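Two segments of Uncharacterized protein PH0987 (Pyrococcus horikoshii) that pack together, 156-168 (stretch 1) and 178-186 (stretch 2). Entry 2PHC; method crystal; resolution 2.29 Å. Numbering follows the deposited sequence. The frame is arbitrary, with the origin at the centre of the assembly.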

# COMPACT_ATOMS: atom_id res chain seq x y z
N VAL A 156 -23.21 5.15 8.39
CA VAL A 156 -21.79 5.37 8.56
C VAL A 156 -21.50 6.58 7.70
O VAL A 156 -21.89 6.62 6.55
N PRO A 157 -20.84 7.62 8.25
CA PRO A 157 -20.73 8.78 7.38
C PRO A 157 -19.79 8.51 6.20
O PRO A 157 -18.85 7.74 6.33
N ALA A 158 -20.10 9.12 5.05
CA ALA A 158 -19.35 9.06 3.84
C ALA A 158 -17.86 9.26 4.15
O ALA A 158 -17.53 10.19 4.87
N GLY A 159 -16.95 8.42 3.64
CA GLY A 159 -15.53 8.68 3.92
C GLY A 159 -14.96 7.85 5.04
O GLY A 159 -13.75 7.80 5.19
N SER A 160 -15.82 7.13 5.79
CA SER A 160 -15.33 6.22 6.84
C SER A 160 -14.45 5.12 6.32
O SER A 160 -14.83 4.40 5.38
N VAL A 161 -13.32 4.96 7.02
CA VAL A 161 -12.25 4.03 6.76
C VAL A 161 -12.47 2.93 7.80
O VAL A 161 -12.46 3.17 8.99
N GLY A 162 -12.73 1.71 7.37
CA GLY A 162 -12.82 0.70 8.37
C GLY A 162 -11.98 -0.49 8.14
O GLY A 162 -11.36 -0.58 7.12
N ILE A 163 -12.03 -1.43 9.10
CA ILE A 163 -11.34 -2.73 9.05
C ILE A 163 -12.41 -3.80 9.26
O ILE A 163 -13.39 -3.59 10.05
N ALA A 164 -12.22 -4.94 8.62
CA ALA A 164 -13.09 -6.02 8.75
C ALA A 164 -12.26 -7.23 8.38
O ALA A 164 -11.92 -7.43 7.23
N GLY A 165 -11.96 -8.06 9.37
CA GLY A 165 -10.80 -8.99 9.31
C GLY A 165 -9.47 -8.37 8.86
O GLY A 165 -9.02 -7.29 9.32
N LYS A 166 -8.90 -9.05 7.86
CA LYS A 166 -7.69 -8.59 7.26
C LYS A 166 -7.86 -7.52 6.18
O LYS A 166 -6.92 -7.26 5.52
N GLN A 167 -9.04 -6.95 6.03
CA GLN A 167 -9.36 -5.95 4.96
C GLN A 167 -9.60 -4.61 5.50
O GLN A 167 -10.25 -4.43 6.58
N THR A 168 -9.20 -3.66 4.74
CA THR A 168 -9.53 -2.30 5.00
C THR A 168 -10.16 -1.70 3.73
O THR A 168 -10.15 -2.27 2.67
N GLY A 178 -21.06 -2.83 9.27
CA GLY A 178 -20.55 -3.15 10.55
C GLY A 178 -19.04 -3.23 10.68
O GLY A 178 -18.65 -3.95 11.56
N TRP A 179 -18.27 -2.50 9.83
CA TRP A 179 -16.78 -2.51 9.78
C TRP A 179 -16.31 -1.65 10.95
O TRP A 179 -17.03 -0.75 11.34
N ARG A 180 -15.11 -1.91 11.50
CA ARG A 180 -14.58 -1.09 12.60
C ARG A 180 -14.08 0.17 12.02
O ARG A 180 -13.09 0.13 11.31
N ILE A 181 -14.74 1.28 12.33
CA ILE A 181 -14.37 2.58 11.77
C ILE A 181 -13.29 3.32 12.57
O ILE A 181 -13.52 3.64 13.74
N ILE A 182 -12.16 3.64 11.91
CA ILE A 182 -10.90 4.16 12.52
C ILE A 182 -10.55 5.59 12.05
O ILE A 182 -9.64 6.20 12.55
N GLY A 183 -11.31 6.16 11.14
CA GLY A 183 -10.85 7.39 10.54
C GLY A 183 -11.85 7.79 9.51
O GLY A 183 -12.72 6.97 9.18
N ARG A 184 -11.77 9.02 9.00
CA ARG A 184 -12.65 9.43 7.95
C ARG A 184 -11.84 10.25 6.98
O ARG A 184 -10.95 10.99 7.40
N ILE A 185 -12.18 10.11 5.69
CA ILE A 185 -11.64 10.83 4.59
C ILE A 185 -12.54 12.05 4.26
O ILE A 185 -13.74 11.89 4.13
N PRO A 186 -11.95 13.25 4.09
CA PRO A 186 -12.73 14.47 3.76
C PRO A 186 -13.03 14.71 2.28
O PRO A 186 -13.95 15.44 1.98

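Side-chain packing in PH0987. Residues 156-168 and 178-186 bury 845 Å² between them, both sides summed; their strands, 160-164 and 180-184, pair antiparallel. The backbone frame is set by pairs such as R180 N to I163 O (2.8 Å), I163 N to R180 O (2.9 Å), I182 N to V161 O (3.0 Å) and I185 N to G159 O (2.8 Å).

One sheet face carries V161, I163 and R180. V161, with chi1 t (167°), spreads its two methyls over different neighbours: V161 CG1 lies 3.9 Å from I182 CG1, while V161 CG2 reaches I185 CD1 at 3.6 Å. I182 adopts p, t and extends its chain so that I182 CD1 also meets I163 CD1 at 4.2 Å; I163 (m, t) and I185 (m, t) likewise hold extended ends. R180 starts on this face, but its m, m, t conformation leads the guanidinium away from stretch 1, and its NE is hydrogen-bonded elsewhere in the structure.

On the other face lie S160, I181 and R184. I181 is m, m, a folded conformation that brings I181 CD1 nearer to stretch 1, to 4.0 Å from both V156 CG1 and G162 CA; I181 CG2 packs 3.6 Å from S160 CB. The bare G162 matters here: an ideal CB would fall 3.0 Å from I181 CD1 and 2.9 Å from W179 CB, both clashes. S160, at chi1 m (-47°), turns its hydroxyl back into its own turn, where S160 OG donates to P157 O at 2.6 Å.

R184 is extended throughout (t, t, t), which carries its guanidinium along the turn from P157 to S160. There R184 NE donates to A158 O (3.1 Å, 147°) near the plane of the group, while P157 CB lies over one face, 3.6 Å from R184 CZ. G159 leaves room here: an ideal CB would clash with I185 O at 2.4 Å and sit tight at 3.4 Å from R184 CG, and at these backbone angles it would also jam against the carbonyl O of A158, which by itself calls for glycine.

W179 has the most area covered by the opposing stretch, 111 Å². With chi1 m (-80°) and chi2 40°, its indole lies against the end of strand 160-164 and the turn after it. A164 CB sits over one face, 3.3 Å from the centroid of the W179 five-membered ring and 12° off its normal, a close CH-pi contact. At the ring edge, W179 CE3 is 3.5 Å from G162 O and W179 CZ3 is 3.6 Å from T168 C. Q167 CB also touches the indole, 3.7 Å from W179 CH2. T168 (t) points away from stretch 2, and T168 OG1 donates to G162 O at 2.8 Å.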

# COMPACT_ATOMS: atom_id res chain seq x y z
CB VAL A 156 -20.99 4.05 8.19
CG1 VAL A 156 -19.53 4.30 8.17
CG2 VAL A 156 -21.31 2.90 9.19
CB PRO A 157 -20.19 9.89 8.30
CG PRO A 157 -19.75 9.25 9.57
CD PRO A 157 -20.19 7.81 9.56
CB ALA A 158 -19.82 10.22 3.00
CB SER A 160 -16.44 5.67 7.73
OG SER A 160 -17.29 6.76 8.12
CB VAL A 161 -10.87 4.72 6.93
CG1 VAL A 161 -9.70 3.70 6.97
CG2 VAL A 161 -10.64 5.89 5.82
CB ILE A 163 -10.28 -2.82 10.20
CG1 ILE A 163 -9.16 -1.77 10.01
CG2 ILE A 163 -9.76 -4.25 10.47
CD1 ILE A 163 -8.18 -1.75 11.17
CB ALA A 164 -14.35 -5.87 7.85
CB LYS A 166 -6.86 -9.79 6.76
CG LYS A 166 -6.64 -10.81 7.91
CD LYS A 166 -6.30 -12.25 7.35
CE LYS A 166 -6.06 -13.23 8.51
NZ LYS A 166 -5.49 -14.54 8.01
CB GLN A 167 -10.74 -6.23 4.31
CG GLN A 167 -11.03 -7.56 3.82
CD GLN A 167 -10.76 -7.61 2.32
OE1 GLN A 167 -11.30 -6.81 1.53
NE2 GLN A 167 -9.91 -8.50 1.94
CB THR A 168 -8.33 -1.47 5.60
OG1 THR A 168 -8.80 -0.19 6.04
CG2 THR A 168 -7.16 -1.30 4.62
CB TRP A 179 -16.22 -1.90 8.44
CG TRP A 179 -16.26 -2.89 7.25
CD1 TRP A 179 -17.27 -3.78 6.98
CD2 TRP A 179 -15.25 -3.14 6.22
NE1 TRP A 179 -16.98 -4.57 5.89
CE2 TRP A 179 -15.75 -4.20 5.39
CE3 TRP A 179 -14.00 -2.60 5.92
CZ2 TRP A 179 -15.04 -4.71 4.28
CZ3 TRP A 179 -13.26 -3.15 4.79
CH2 TRP A 179 -13.81 -4.18 4.00
CB ARG A 180 -13.45 -1.79 13.40
CG ARG A 180 -13.93 -3.04 14.11
CD ARG A 180 -14.98 -2.86 15.29
NE ARG A 180 -15.38 -4.21 15.75
CZ ARG A 180 -15.99 -4.46 16.93
NH1 ARG A 180 -16.27 -3.46 17.79
NH2 ARG A 180 -16.27 -5.70 17.26
CB ILE A 181 -15.57 3.47 11.58
CG1 ILE A 181 -16.74 2.71 10.89
CG2 ILE A 181 -15.16 4.73 10.91
CD1 ILE A 181 -16.42 2.09 9.40
CB ILE A 182 -9.68 3.15 12.31
CG1 ILE A 182 -9.20 3.06 10.83
CG2 ILE A 182 -10.01 1.73 12.85
CD1 ILE A 182 -7.76 2.38 10.70
CB ARG A 184 -13.73 10.32 8.52
CG ARG A 184 -14.81 10.62 7.63
CD ARG A 184 -16.03 11.18 8.45
NE ARG A 184 -16.95 11.79 7.49
CZ ARG A 184 -17.92 12.67 7.78
NH1 ARG A 184 -18.12 13.07 9.05
NH2 ARG A 184 -18.71 13.13 6.80
CB ILE A 185 -11.58 9.88 3.28
CG1 ILE A 185 -10.65 8.66 3.47
CG2 ILE A 185 -11.23 10.63 2.10
CD1 ILE A 185 -11.00 7.40 2.56
CB PRO A 186 -11.83 15.59 4.25
CG PRO A 186 -10.38 14.97 3.93
CD PRO A 186 -10.54 13.55 4.40